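Local coordinates for Alpha/beta hydrolase fold protein (Sphaerobacter thermophilus, PDB 3R0V) that probably acts as a hydrolase of the alpha/beta hydrolase family, with D-malate bound in its pocket and its natural substrate unknown, at residues P25-G30 with E76-I81; E44-H49 with V255-F260; A80-A85 with G108-R113; N195-A200 with A225-D230. One frame throughout, in Å; residues are numbered along the deposited sequence. Where two conformers were deposited one is given.

Contact 1. Residues P25-G30 with E76-I81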
loop_
_atom_site.group_PDB
_atom_site.type_symbol
_atom_site.label_atom_id
_atom_site.label_comp_id
_atom_site.label_asym_id
_atom_site.label_seq_id
_atom_site.Cartn_x
_atom_site.Cartn_y
_atom_site.Cartn_z
ATOM N N PRO A 25 12.977 14.115 0.942
ATOM C CA PRO A 25 12.533 12.815 1.438
ATOM C C PRO A 25 11.294 12.249 0.756
ATOM O O PRO A 25 10.341 12.971 0.438
ATOM C CB PRO A 25 12.247 13.090 2.918
ATOM C CG PRO A 25 11.932 14.552 2.980
ATOM C CD PRO A 25 12.823 15.179 1.957
ATOM N N VAL A 26 11.349 10.936 0.540
ATOM C CA VAL A 26 10.235 10.139 0.038
ATOM C C VAL A 26 10.029 8.949 0.976
ATOM O O VAL A 26 10.994 8.249 1.281
ATOM C CB VAL A 26 10.568 9.577 -1.366
ATOM C CG1 VAL A 26 9.526 8.561 -1.812
ATOM C CG2 VAL A 26 10.726 10.705 -2.387
ATOM N N VAL A 27 8.795 8.708 1.405
ATOM C CA VAL A 27 8.455 7.543 2.208
ATOM C C VAL A 27 7.654 6.581 1.343
ATOM O O VAL A 27 6.690 6.973 0.679
ATOM C CB VAL A 27 7.619 7.929 3.431
ATOM C CG1 VAL A 27 7.162 6.668 4.188
ATOM C CG2 VAL A 27 8.421 8.833 4.352
ATOM N N LEU A 28 8.083 5.323 1.327
ATOM C CA LEU A 28 7.375 4.284 0.577
ATOM C C LEU A 28 6.481 3.527 1.548
ATOM O O LEU A 28 6.947 3.085 2.613
ATOM C CB LEU A 28 8.363 3.316 -0.078
ATOM C CG LEU A 28 9.458 3.938 -0.954
ATOM C CD1 LEU A 28 10.282 2.867 -1.669
ATOM C CD2 LEU A 28 8.888 4.888 -1.965
ATOM N N VAL A 29 5.200 3.397 1.208
ATOM C CA VAL A 29 4.246 2.701 2.064
ATOM C C VAL A 29 3.767 1.436 1.357
ATOM O O VAL A 29 3.139 1.504 0.297
ATOM C CB VAL A 29 3.011 3.583 2.382
ATOM C CG1 VAL A 29 2.069 2.840 3.325
ATOM C CG2 VAL A 29 3.429 4.925 2.990
ATOM N N GLY A 30 4.049 0.280 1.945
ATOM C CA GLY A 30 3.710 -0.978 1.304
ATOM C C GLY A 30 2.281 -1.420 1.548
ATOM O O GLY A 30 1.615 -0.941 2.458
ATOM N N GLU A 76 -0.604 6.774 12.648
ATOM C CA GLU A 76 0.400 7.247 13.591
ATOM C C GLU A 76 1.777 6.653 13.282
ATOM O O GLU A 76 2.804 7.330 13.442
ATOM C CB GLU A 76 -0.038 6.931 15.022
ATOM C CG GLU A 76 -1.260 7.745 15.446
ATOM C CD GLU A 76 -1.978 7.188 16.674
ATOM O OE1 GLU A 76 -1.492 6.221 17.298
ATOM O OE2 GLU A 76 -3.043 7.737 17.016
ATOM N N ASP A 77 1.813 5.400 12.829
ATOM C CA ASP A 77 3.090 4.806 12.428
ATOM C C ASP A 77 3.700 5.608 11.276
ATOM O O ASP A 77 4.888 5.940 11.287
ATOM C CB ASP A 77 2.942 3.338 11.996
ATOM C CG ASP A 77 2.464 2.418 13.117
ATOM O OD1 ASP A 77 2.652 2.736 14.305
ATOM O OD2 ASP A 77 1.909 1.348 12.790
ATOM N N LEU A 78 2.886 5.891 10.267
ATOM C CA LEU A 78 3.357 6.659 9.125
ATOM C C LEU A 78 3.787 8.059 9.573
ATOM O O LEU A 78 4.810 8.576 9.112
ATOM C CB LEU A 78 2.276 6.710 8.049
ATOM C CG LEU A 78 2.608 7.538 6.804
ATOM C CD1 LEU A 78 3.941 7.106 6.191
ATOM C CD2 LEU A 78 1.470 7.417 5.779
ATOM N N ALA A 79 3.050 8.668 10.498
ATOM C CA ALA A 79 3.465 9.968 11.036
ATOM C C ALA A 79 4.861 9.909 11.676
ATOM O O ALA A 79 5.684 10.813 11.484
ATOM C CB ALA A 79 2.435 10.479 12.031
ATOM N N ALA A 80 5.142 8.836 12.412
ATOM C CA ALA A 80 6.451 8.670 13.036
ATOM C C ALA A 80 7.543 8.516 11.993
ATOM O O ALA A 80 8.651 9.029 12.157
ATOM C CB ALA A 80 6.436 7.465 13.986
ATOM N N ILE A 81 7.241 7.806 10.917
ATOM C CA ILE A 81 8.207 7.616 9.840
ATOM C C ILE A 81 8.454 8.920 9.059
ATOM O O ILE A 81 9.588 9.215 8.673
ATOM C CB ILE A 81 7.754 6.462 8.904
ATOM C CG1 ILE A 81 7.801 5.135 9.685
ATOM C CG2 ILE A 81 8.608 6.410 7.643
ATOM C CD1 ILE A 81 9.175 4.751 10.175
#

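Contact 2. Residues E44-H49 with V255-F260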
loop_
_atom_site.group_PDB
_atom_site.type_symbol
_atom_site.label_atom_id
_atom_site.label_comp_id
_atom_site.label_asym_id
_atom_site.label_seq_id
_atom_site.Cartn_x
_atom_site.Cartn_y
_atom_site.Cartn_z
ATOM N N GLU A 44 16.161 1.845 -4.401
ATOM C CA GLU A 44 17.500 1.940 -4.962
ATOM C C GLU A 44 17.515 2.737 -6.269
ATOM O O GLU A 44 18.468 3.465 -6.552
ATOM C CB GLU A 44 18.103 0.543 -5.145
ATOM C CG GLU A 44 19.480 0.551 -5.784
ATOM C CD GLU A 44 20.124 -0.823 -5.815
ATOM O OE1 GLU A 44 21.083 -1.006 -6.598
ATOM O OE2 GLU A 44 19.675 -1.712 -5.059
ATOM N N ARG A 45 16.453 2.616 -7.065
ATOM C CA ARG A 45 16.333 3.445 -8.268
ATOM C C ARG A 45 16.043 4.920 -7.972
ATOM O O ARG A 45 16.413 5.791 -8.760
ATOM C CB ARG A 45 15.275 2.897 -9.239
ATOM C CG ARG A 45 15.595 1.526 -9.809
ATOM C CD ARG A 45 16.966 1.489 -10.453
ATOM N NE ARG A 45 16.957 0.530 -11.555
ATOM C CZ ARG A 45 17.968 -0.268 -11.876
ATOM N NH1 ARG A 45 19.098 -0.246 -11.186
ATOM N NH2 ARG A 45 17.828 -1.095 -12.898
ATOM N N LEU A 46 15.388 5.190 -6.841
ATOM C CA LEU A 46 15.042 6.557 -6.455
ATOM C C LEU A 46 16.169 7.253 -5.693
ATOM O O LEU A 46 16.244 8.480 -5.659
ATOM C CB LEU A 46 13.776 6.555 -5.594
ATOM C CG LEU A 46 12.490 6.097 -6.281
ATOM C CD1 LEU A 46 11.366 6.029 -5.263
ATOM C CD2 LEU A 46 12.107 7.031 -7.433
ATOM N N ALA A 47 17.056 6.470 -5.094
ATOM C CA ALA A 47 18.065 7.008 -4.188
ATOM C C ALA A 47 19.000 8.083 -4.773
ATOM O O ALA A 47 19.455 8.958 -4.042
ATOM C CB ALA A 47 18.861 5.872 -3.561
ATOM N N PRO A 48 19.296 8.020 -6.084
ATOM C CA PRO A 48 20.099 9.090 -6.689
ATOM C C PRO A 48 19.396 10.449 -6.654
ATOM O O PRO A 48 20.066 11.477 -6.764
ATOM C CB PRO A 48 20.265 8.623 -8.140
ATOM C CG PRO A 48 20.188 7.138 -8.053
ATOM C CD PRO A 48 19.136 6.876 -7.001
ATOM N N HIS A 49 18.073 10.447 -6.495
ATOM C CA HIS A 49 17.273 11.667 -6.563
ATOM C C HIS A 49 16.670 12.095 -5.230
ATOM O O HIS A 49 16.463 13.293 -4.992
ATOM C CB HIS A 49 16.145 11.487 -7.580
ATOM C CG HIS A 49 16.627 11.190 -8.966
ATOM N ND1 HIS A 49 16.666 9.915 -9.488
ATOM C CD2 HIS A 49 17.109 12.007 -9.932
ATOM C CE1 HIS A 49 17.145 9.960 -10.718
ATOM N NE2 HIS A 49 17.422 11.217 -11.011
ATOM N N VAL A 255 8.574 7.980 -13.649
ATOM C CA VAL A 255 7.313 8.693 -13.450
ATOM C C VAL A 255 7.290 9.400 -12.089
ATOM O O VAL A 255 6.860 10.554 -11.973
ATOM C CB VAL A 255 6.110 7.742 -13.575
ATOM C CG1 VAL A 255 4.812 8.466 -13.300
ATOM C CG2 VAL A 255 6.076 7.101 -14.968
ATOM N N LEU A 256 7.755 8.705 -11.059
ATOM C CA LEU A 256 7.864 9.309 -9.738
ATOM C C LEU A 256 8.863 10.449 -9.709
ATOM O O LEU A 256 8.611 11.475 -9.084
ATOM C CB LEU A 256 8.260 8.271 -8.692
ATOM C CG LEU A 256 7.210 7.226 -8.348
ATOM C CD1 LEU A 256 7.760 6.331 -7.255
ATOM C CD2 LEU A 256 5.904 7.873 -7.889
ATOM N N VAL A 257 10.005 10.272 -10.366
ATOM C CA VAL A 257 11.005 11.332 -10.380
ATOM C C VAL A 257 10.426 12.589 -11.010
ATOM O O VAL A 257 10.582 13.676 -10.472
ATOM C CB VAL A 257 12.281 10.913 -11.128
ATOM C CG1 VAL A 257 13.182 12.122 -11.369
ATOM C CG2 VAL A 257 13.020 9.832 -10.352
ATOM N N GLU A 258 9.740 12.430 -12.141
ATOM C CA GLU A 258 9.130 13.568 -12.826
ATOM C C GLU A 258 8.079 14.242 -11.951
ATOM O O GLU A 258 8.040 15.470 -11.835
ATOM C CB GLU A 258 8.498 13.108 -14.141
ATOM C CG GLU A 258 8.143 14.235 -15.109
ATOM C CD GLU A 258 6.885 14.996 -14.726
ATOM O OE1 GLU A 258 5.950 14.380 -14.166
ATOM O OE2 GLU A 258 6.827 16.216 -14.996
ATOM N N PHE A 259 7.219 13.441 -11.327
ATOM C CA PHE A 259 6.117 13.992 -10.541
ATOM C C PHE A 259 6.597 14.681 -9.262
ATOM O O PHE A 259 6.074 15.727 -8.873
ATOM C CB PHE A 259 5.117 12.877 -10.209
ATOM C CG PHE A 259 4.100 13.265 -9.180
ATOM C CD1 PHE A 259 3.099 14.177 -9.475
ATOM C CD2 PHE A 259 4.134 12.688 -7.918
ATOM C CE1 PHE A 259 2.157 14.522 -8.505
ATOM C CE2 PHE A 259 3.204 13.025 -6.958
ATOM C CZ PHE A 259 2.222 13.950 -7.252
ATOM N N PHE A 260 7.603 14.107 -8.617
ATOM C CA PHE A 260 8.086 14.635 -7.343
ATOM C C PHE A 260 8.997 15.856 -7.510
ATOM O O PHE A 260 9.107 16.675 -6.601
ATOM C CB PHE A 260 8.814 13.542 -6.549
ATOM C CG PHE A 260 7.895 12.548 -5.871
ATOM C CD1 PHE A 260 6.608 12.896 -5.483
ATOM C CD2 PHE A 260 8.334 11.261 -5.605
ATOM C CE1 PHE A 260 5.784 11.975 -4.839
ATOM C CE2 PHE A 260 7.508 10.345 -4.973
ATOM C CZ PHE A 260 6.238 10.704 -4.590
#

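Contact 3. Residues A80-A85 with G108-R113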
loop_
_atom_site.group_PDB
_atom_site.type_symbol
_atom_site.label_atom_id
_atom_site.label_comp_id
_atom_site.label_asym_id
_atom_site.label_seq_id
_atom_site.Cartn_x
_atom_site.Cartn_y
_atom_site.Cartn_z
ATOM N N ALA A 80 5.142 8.836 12.412
ATOM C CA ALA A 80 6.451 8.670 13.036
ATOM C C ALA A 80 7.543 8.516 11.993
ATOM O O ALA A 80 8.651 9.029 12.157
ATOM C CB ALA A 80 6.436 7.465 13.986
ATOM N N ILE A 81 7.241 7.806 10.917
ATOM C CA ILE A 81 8.207 7.616 9.840
ATOM C C ILE A 81 8.454 8.920 9.059
ATOM O O ILE A 81 9.588 9.215 8.673
ATOM C CB ILE A 81 7.754 6.462 8.904
ATOM C CG1 ILE A 81 7.801 5.135 9.685
ATOM C CG2 ILE A 81 8.608 6.410 7.643
ATOM C CD1 ILE A 81 9.175 4.751 10.175
ATOM N N ILE A 82 7.396 9.688 8.803
ATOM C CA ILE A 82 7.572 10.993 8.176
ATOM C C ILE A 82 8.438 11.886 9.082
ATOM O O ILE A 82 9.263 12.650 8.585
ATOM C CB ILE A 82 6.221 11.640 7.809
ATOM C CG1 ILE A 82 5.547 10.831 6.700
ATOM C CG2 ILE A 82 6.420 13.097 7.319
ATOM C CD1 ILE A 82 4.111 11.201 6.486
ATOM N N ASP A 83 8.270 11.784 10.399
ATOM C CA ASP A 83 9.167 12.489 11.323
ATOM C C ASP A 83 10.611 12.019 11.174
ATOM O O ASP A 83 11.531 12.845 11.140
ATOM C CB ASP A 83 8.684 12.389 12.769
ATOM C CG ASP A 83 7.654 13.442 13.109
ATOM O OD1 ASP A 83 7.717 14.554 12.529
ATOM O OD2 ASP A 83 6.773 13.160 13.946
ATOM N N ALA A 84 10.815 10.705 11.075
ATOM C CA ALA A 84 12.149 10.168 10.836
ATOM C C ALA A 84 12.739 10.715 9.535
ATOM O O ALA A 84 13.952 10.898 9.424
ATOM C CB ALA A 84 12.111 8.638 10.809
ATOM N N ALA A 85 11.875 10.969 8.556
ATOM C CA ALA A 85 12.295 11.524 7.273
ATOM C C ALA A 85 12.603 13.020 7.335
ATOM O O ALA A 85 13.089 13.599 6.347
ATOM C CB ALA A 85 11.226 11.264 6.225
ATOM N N GLY A 108 -4.563 14.874 7.591
ATOM C CA GLY A 108 -3.719 16.028 7.841
ATOM C C GLY A 108 -2.244 15.777 8.111
ATOM O O GLY A 108 -1.552 16.679 8.580
ATOM N N LEU A 109 -1.739 14.577 7.836
ATOM C CA LEU A 109 -0.296 14.370 7.985
ATOM C C LEU A 109 0.477 15.251 7.006
ATOM O O LEU A 109 -0.039 15.598 5.935
ATOM C CB LEU A 109 0.100 12.910 7.772
ATOM C CG LEU A 109 -0.325 11.886 8.830
ATOM C CD1 LEU A 109 0.507 10.623 8.694
ATOM C CD2 LEU A 109 -0.210 12.436 10.232
ATOM N N PRO A 110 1.729 15.597 7.359
ATOM C CA PRO A 110 2.539 16.475 6.503
ATOM C C PRO A 110 3.132 15.751 5.300
ATOM O O PRO A 110 4.345 15.541 5.182
ATOM C CB PRO A 110 3.623 16.990 7.459
ATOM C CG PRO A 110 3.751 15.927 8.493
ATOM C CD PRO A 110 2.361 15.353 8.668
ATOM N N ILE A 111 2.230 15.349 4.409
ATOM C CA ILE A 111 2.567 14.755 3.121
ATOM C C ILE A 111 2.494 15.873 2.083
ATOM O O ILE A 111 1.435 16.494 1.900
ATOM C CB ILE A 111 1.566 13.625 2.774
ATOM C CG1 ILE A 111 1.632 12.531 3.850
ATOM C CG2 ILE A 111 1.864 13.033 1.408
ATOM C CD1 ILE A 111 0.591 11.426 3.713
ATOM N N THR A 112 3.613 16.144 1.414
ATOM C CA THR A 112 3.671 17.312 0.544
ATOM C C THR A 112 3.283 17.010 -0.907
ATOM O O THR A 112 2.734 17.872 -1.587
ATOM C CB THR A 112 5.040 17.982 0.609
ATOM O OG1 THR A 112 6.054 17.009 0.341
ATOM C CG2 THR A 112 5.274 18.566 2.000
ATOM N N ARG A 113 3.565 15.788 -1.368
ATOM C CA ARG A 113 3.131 15.287 -2.674
ATOM C C ARG A 113 2.802 13.815 -2.479
ATOM O O ARG A 113 3.485 13.137 -1.727
ATOM C CB ARG A 113 4.239 15.422 -3.720
ATOM C CG ARG A 113 4.689 16.857 -3.978
ATOM C CD ARG A 113 5.721 16.928 -5.098
ATOM N NE ARG A 113 6.037 18.311 -5.445
ATOM C CZ ARG A 113 5.557 18.935 -6.516
ATOM N NH1 ARG A 113 4.756 18.293 -7.356
ATOM N NH2 ARG A 113 5.888 20.199 -6.752
#

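Contact 4. Residues N195-A200 with A225-D230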
loop_
_atom_site.group_PDB
_atom_site.type_symbol
_atom_site.label_atom_id
_atom_site.label_comp_id
_atom_site.label_asym_id
_atom_site.label_seq_id
_atom_site.Cartn_x
_atom_site.Cartn_y
_atom_site.Cartn_z
ATOM N N ASN A 195 -14.104 -1.340 0.729
ATOM C CA ASN A 195 -13.566 -0.961 -0.575
ATOM C C ASN A 195 -14.251 0.210 -1.244
ATOM O O ASN A 195 -13.883 0.584 -2.345
ATOM C CB ASN A 195 -13.514 -2.145 -1.539
ATOM C CG ASN A 195 -12.684 -3.282 -1.007
ATOM O OD1 ASN A 195 -11.661 -3.073 -0.350
ATOM N ND2 ASN A 195 -13.126 -4.499 -1.272
ATOM N N THR A 196 -15.239 0.801 -0.590
ATOM C CA THR A 196 -15.821 2.004 -1.150
ATOM C C THR A 196 -14.947 3.227 -0.846
ATOM O O THR A 196 -14.300 3.315 0.211
ATOM C CB THR A 196 -17.294 2.205 -0.719
ATOM O OG1 THR A 196 -17.362 2.398 0.691
ATOM C CG2 THR A 196 -18.135 0.990 -1.100
ATOM N N ILE A 197 -14.901 4.159 -1.788
ATOM C CA ILE A 197 -14.081 5.351 -1.602
ATOM C C ILE A 197 -14.745 6.353 -0.658
ATOM O O ILE A 197 -15.906 6.701 -0.845
ATOM C CB ILE A 197 -13.818 6.058 -2.941
ATOM C CG1 ILE A 197 -13.084 5.123 -3.903
ATOM C CG2 ILE A 197 -13.023 7.353 -2.706
ATOM C CD1 ILE A 197 -12.920 5.689 -5.279
ATOM N N PRO A 198 -14.008 6.821 0.365
ATOM C CA PRO A 198 -14.531 7.923 1.188
ATOM C C PRO A 198 -14.386 9.247 0.443
ATOM O O PRO A 198 -13.491 10.052 0.703
ATOM C CB PRO A 198 -13.652 7.884 2.444
ATOM C CG PRO A 198 -12.379 7.250 2.005
ATOM C CD PRO A 198 -12.716 6.312 0.861
ATOM N N THR A 199 -15.277 9.442 -0.520
ATOM C CA THR A 199 -15.202 10.553 -1.453
ATOM C C THR A 199 -15.093 11.922 -0.795
ATOM O O THR A 199 -14.256 12.739 -1.198
ATOM C CB THR A 199 -16.420 10.541 -2.381
ATOM O OG1 THR A 199 -16.394 9.344 -3.160
ATOM C CG2 THR A 199 -16.419 11.761 -3.297
ATOM N N ALA A 200 -15.934 12.170 0.206
ATOM C CA ALA A 200 -15.935 13.451 0.909
ATOM C C ALA A 200 -14.548 13.763 1.452
ATOM O O ALA A 200 -14.041 14.879 1.287
ATOM C CB ALA A 200 -16.950 13.441 2.031
ATOM N N ALA A 225 -9.007 4.022 -10.408
ATOM C CA ALA A 225 -7.961 5.012 -10.605
ATOM C C ALA A 225 -8.519 6.267 -11.262
ATOM O O ALA A 225 -8.237 7.395 -10.840
ATOM C CB ALA A 225 -6.820 4.428 -11.422
ATOM N N GLN A 226 -9.336 6.075 -12.288
ATOM C CA GLN A 226 -9.955 7.193 -12.985
ATOM C C GLN A 226 -10.794 8.015 -12.019
ATOM O O GLN A 226 -10.769 9.246 -12.033
ATOM C CB GLN A 226 -10.834 6.681 -14.133
ATOM C CG GLN A 226 -11.250 7.775 -15.126
ATOM C CD GLN A 226 -12.492 8.555 -14.702
ATOM O OE1 GLN A 226 -12.712 9.678 -15.165
ATOM N NE2 GLN A 226 -13.317 7.958 -13.837
ATOM N N GLU A 227 -11.571 7.329 -11.189
ATOM C CA GLU A 227 -12.461 8.040 -10.285
ATOM C C GLU A 227 -11.660 8.803 -9.231
ATOM O O GLU A 227 -11.976 9.946 -8.929
ATOM C CB GLU A 227 -13.464 7.119 -9.602
ATOM C CG GLU A 227 -14.355 7.898 -8.625
ATOM C CD GLU A 227 -15.562 7.116 -8.120
ATOM O OE1 GLU A 227 -16.175 6.358 -8.907
ATOM O OE2 GLU A 227 -15.907 7.276 -6.927
ATOM N N LEU A 228 -10.628 8.181 -8.670
ATOM C CA LEU A 228 -9.811 8.869 -7.667
ATOM C C LEU A 228 -9.156 10.109 -8.264
ATOM O O LEU A 228 -9.088 11.156 -7.612
ATOM C CB LEU A 228 -8.735 7.950 -7.108
ATOM C CG LEU A 228 -9.250 6.908 -6.119
ATOM C CD1 LEU A 228 -8.196 5.851 -5.843
ATOM C CD2 LEU A 228 -9.669 7.582 -4.824
ATOM N N ALA A 229 -8.668 10.002 -9.495
ATOM C CA ALA A 229 -7.983 11.136 -10.121
ATOM C C ALA A 229 -8.948 12.255 -10.489
ATOM O O ALA A 229 -8.522 13.377 -10.773
ATOM C CB ALA A 229 -7.191 10.681 -11.340
ATOM N N ASP A 230 -10.242 11.954 -10.476
ATOM C CA ASP A 230 -11.264 12.971 -10.696
ATOM C C ASP A 230 -11.710 13.579 -9.357
ATOM O O ASP A 230 -11.917 14.793 -9.243
ATOM C CB ASP A 230 -12.454 12.363 -11.451
ATOM C CG ASP A 230 -13.488 13.400 -11.858
ATOM O OD1 ASP A 230 -13.222 14.170 -12.805
ATOM O OD2 ASP A 230 -14.574 13.436 -11.243
HETATM O O HOH W 1 -14.683 9.193 -5.394
#

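Contact 1. Residues P25-G30 with E76-I81
Ile81, whose CG2 methyl meets Val27 across the contact, bonds through its backbone N to Asp77 O at 3.0 Å in the regular helical pattern. The contact itself is wholly apolar. Leu78 and Ile81, one turn apart, present their methyls to Val27 and Val29, alternate residues of the strand. Val27 CG1 is the centre of the patch: it lies 3.8 Å from Leu78 CD1 and equally 3.8 Å from Ile81 CG2, so the valine branch touches both helix residues at once. Its CG2 also approaches Ile81 CG2, at 4.1 Å. Leu78 does not point straight at the strand from its backbone, but with CG anti to the backbone N (chi1 178°) its CD1 comes close to both valines; Val29 CG2 meets it at 3.9 Å, the two side chains crossing at about a right angle. The segment axes approach to 10.2 Å with directions 152° apart, so the helix runs nearly antiparallel to the strand, as a helix flanking the central sheet of an alpha/beta hydrolase does. Strand 25-29 lies between strands 51-52 and 89-94, and Val29 also touches Leu100 and Ser101 of helix 96-106. Ile81 turns CG2 to the strand, while the rest of its side chain leads away; it also touches Ile15 and Ile53. Val29 further touches residues of a Gly-X-Ser-X-Gly sequence around Ser95, consistent with a nucleophile elbow, and its side chain is about 8 Å from that of Ser96, which binds malate.

Contact 2. Residues E44-H49 with V255-F260
His49 and Val257 mark the closest backbone approach, their CA atoms 7.3 Å apart, where the chain leaving helix 40-46 passes the last turns of helix 249-260. A bond of 2.8 Å from His49 N to Leu46 O closes a turn between the two residues of the first segment that make the contact. On the helix opposite, Phe260 N bonds to Leu256 O in the regular pattern. Val257 gives the largest share of the touching surface of any one residue. Its CG2 lies over one face of the His49 ring, 4.1 Å from the centroid and 27° off the normal, a CH-pi contact displaced toward ND1, which is 3.7 Å from CG2. With CG1 anti to the backbone N (chi1 169°), both valine methyls sit over the ring, CG1 slightly higher. Val257 CG2 is shared: Leu46 CD2 reaches it at 4.1 Å, the two side chains running past each other in opposite directions. Deeper in, Leu46 CD1 meets Leu256 CD1, also at 4.1 Å; Leu256 continues onto Met212 and Ala115, on the strands of the central sheet. Beside this patch Phe260 stacks with Phe90, and Arg45 forms a salt bridge with Asp250, linking the two helices. Between the segments themselves, the chemistry is dispersion and CH-pi alone. His49 ND1 is covered with no hydrogen-bonding partner in the model, so the contact offers it only a methyl carbon.

Contact 3. Residues A80-A85 with G108-R113
Ile82 carries this contact alone for its helix, meeting Leu109, Pro110 and Ile111 in turn. From CB, which faces the opposite segment, two branches diverge. The short one, CG2, lies 3.9 Å from Pro110 O and 4.1 Å from Pro110 CG, so it spans the proline from its carbonyl to the ring. The long branch leaves along CG1, anti to the carbonyl carbon (chi1 -67°), and stays extended at the next bond (chi2 167°), a shape that carries CD1 past the proline. At the tip, CD1 rests against Ile111 CG1 at 3.9 Å, the two isoleucines crossing at about a right angle, and more distantly against Leu109 CD1 at 4.3 Å. The receiving surface is shaped by the backbone. Pro110 is the centre of an inverse gamma turn, closed by a 2.7 Å bond from Ile111 N to Leu109 O, which bends the three residues around the isoleucine. Gly108 before them ends helix 96-106 in a Schellman motif, and Ile111 opens strand 111-117; the segment thus closes the beta-alpha-beta crossover that starts from strand 89-94. Leu109 and Ile111 both also pack on Ala104. Apart from the carbonyl oxygen beside CG2, every partner of Ile82 is a carbon: the helix is joined to this turn by dispersion, while backbone bonds close the gamma turn and join Pro110 and Thr112 to Ala89.

Contact 4. Residues N195-A200 with A225-D230
Ile197 and Leu228 form the close-packed half of this contact. Ile197 CD1 sits 3.8 Å from Leu228 CD2 and 4.0 Å from Leu228 CG, while Ile197 CG2 approaches the same CD2 at 4.0 Å, so the leucine methyl rests against both branches of the isoleucine. Ile197 owes its reach to an extended chain (chi2 174°). Phe202 touches both residues and Pro119 also touches the leucine, extending the apolar patch. The other half is looser and polar. Glu227 stretches along Ile197 in the opposite direction, and its OE2 ends 3.8 Å from Ile197 CD1, a van der Waals contact between carboxylate and methyl. Thr199 OG1 is 4.3 Å from Glu227 OE2, too far for a direct bond; one water fills the step. It donates to Glu227 OE2 at 2.7 Å and is hydrogen-bonded to Thr199 OG1 at 2.8 Å. OE2 therefore both touches the isoleucine methyl and accepts the water's hydrogen bond. Pro198 centres an inverse gamma turn and takes the N-cap position of helix 199-202, which turns the chain sharply between Ile197 and Thr199. That helix follows the run of five helices, from 134-143 to 185-192, placed between strands 111-117 and 209-213, and helix 219-231 packs on strands 209-213 and 235-239. The arrangement fits an alpha/beta hydrolase with a helical lid inserted in sequence between two core strands, 195-200 probably marking the return of the chain from that lid.

Overall arrangement
Contacts 1 and 3 are neighbours, their centres about 6 Å apart: they share Ala80, Ile81 and helix 71-84, which packs on strand 25-29 and on the turn leading into strand 111-117 of the same seven-stranded sheet. Contact 2 lies across the sheet from contact 1, their centres about 17 Å apart: Val27 and Val29 face helix 71-84, whereas Val26 touches Phe260 and Leu28 touches Leu46. Along the chain, contacts 1 and 2 alternate, while contacts 3 and 4 fall between the two halves of contact 2, which joins early and C-terminal helices. Contact 4 stands apart, about 22 to 25 Å from the others between centres, beside the probable lid.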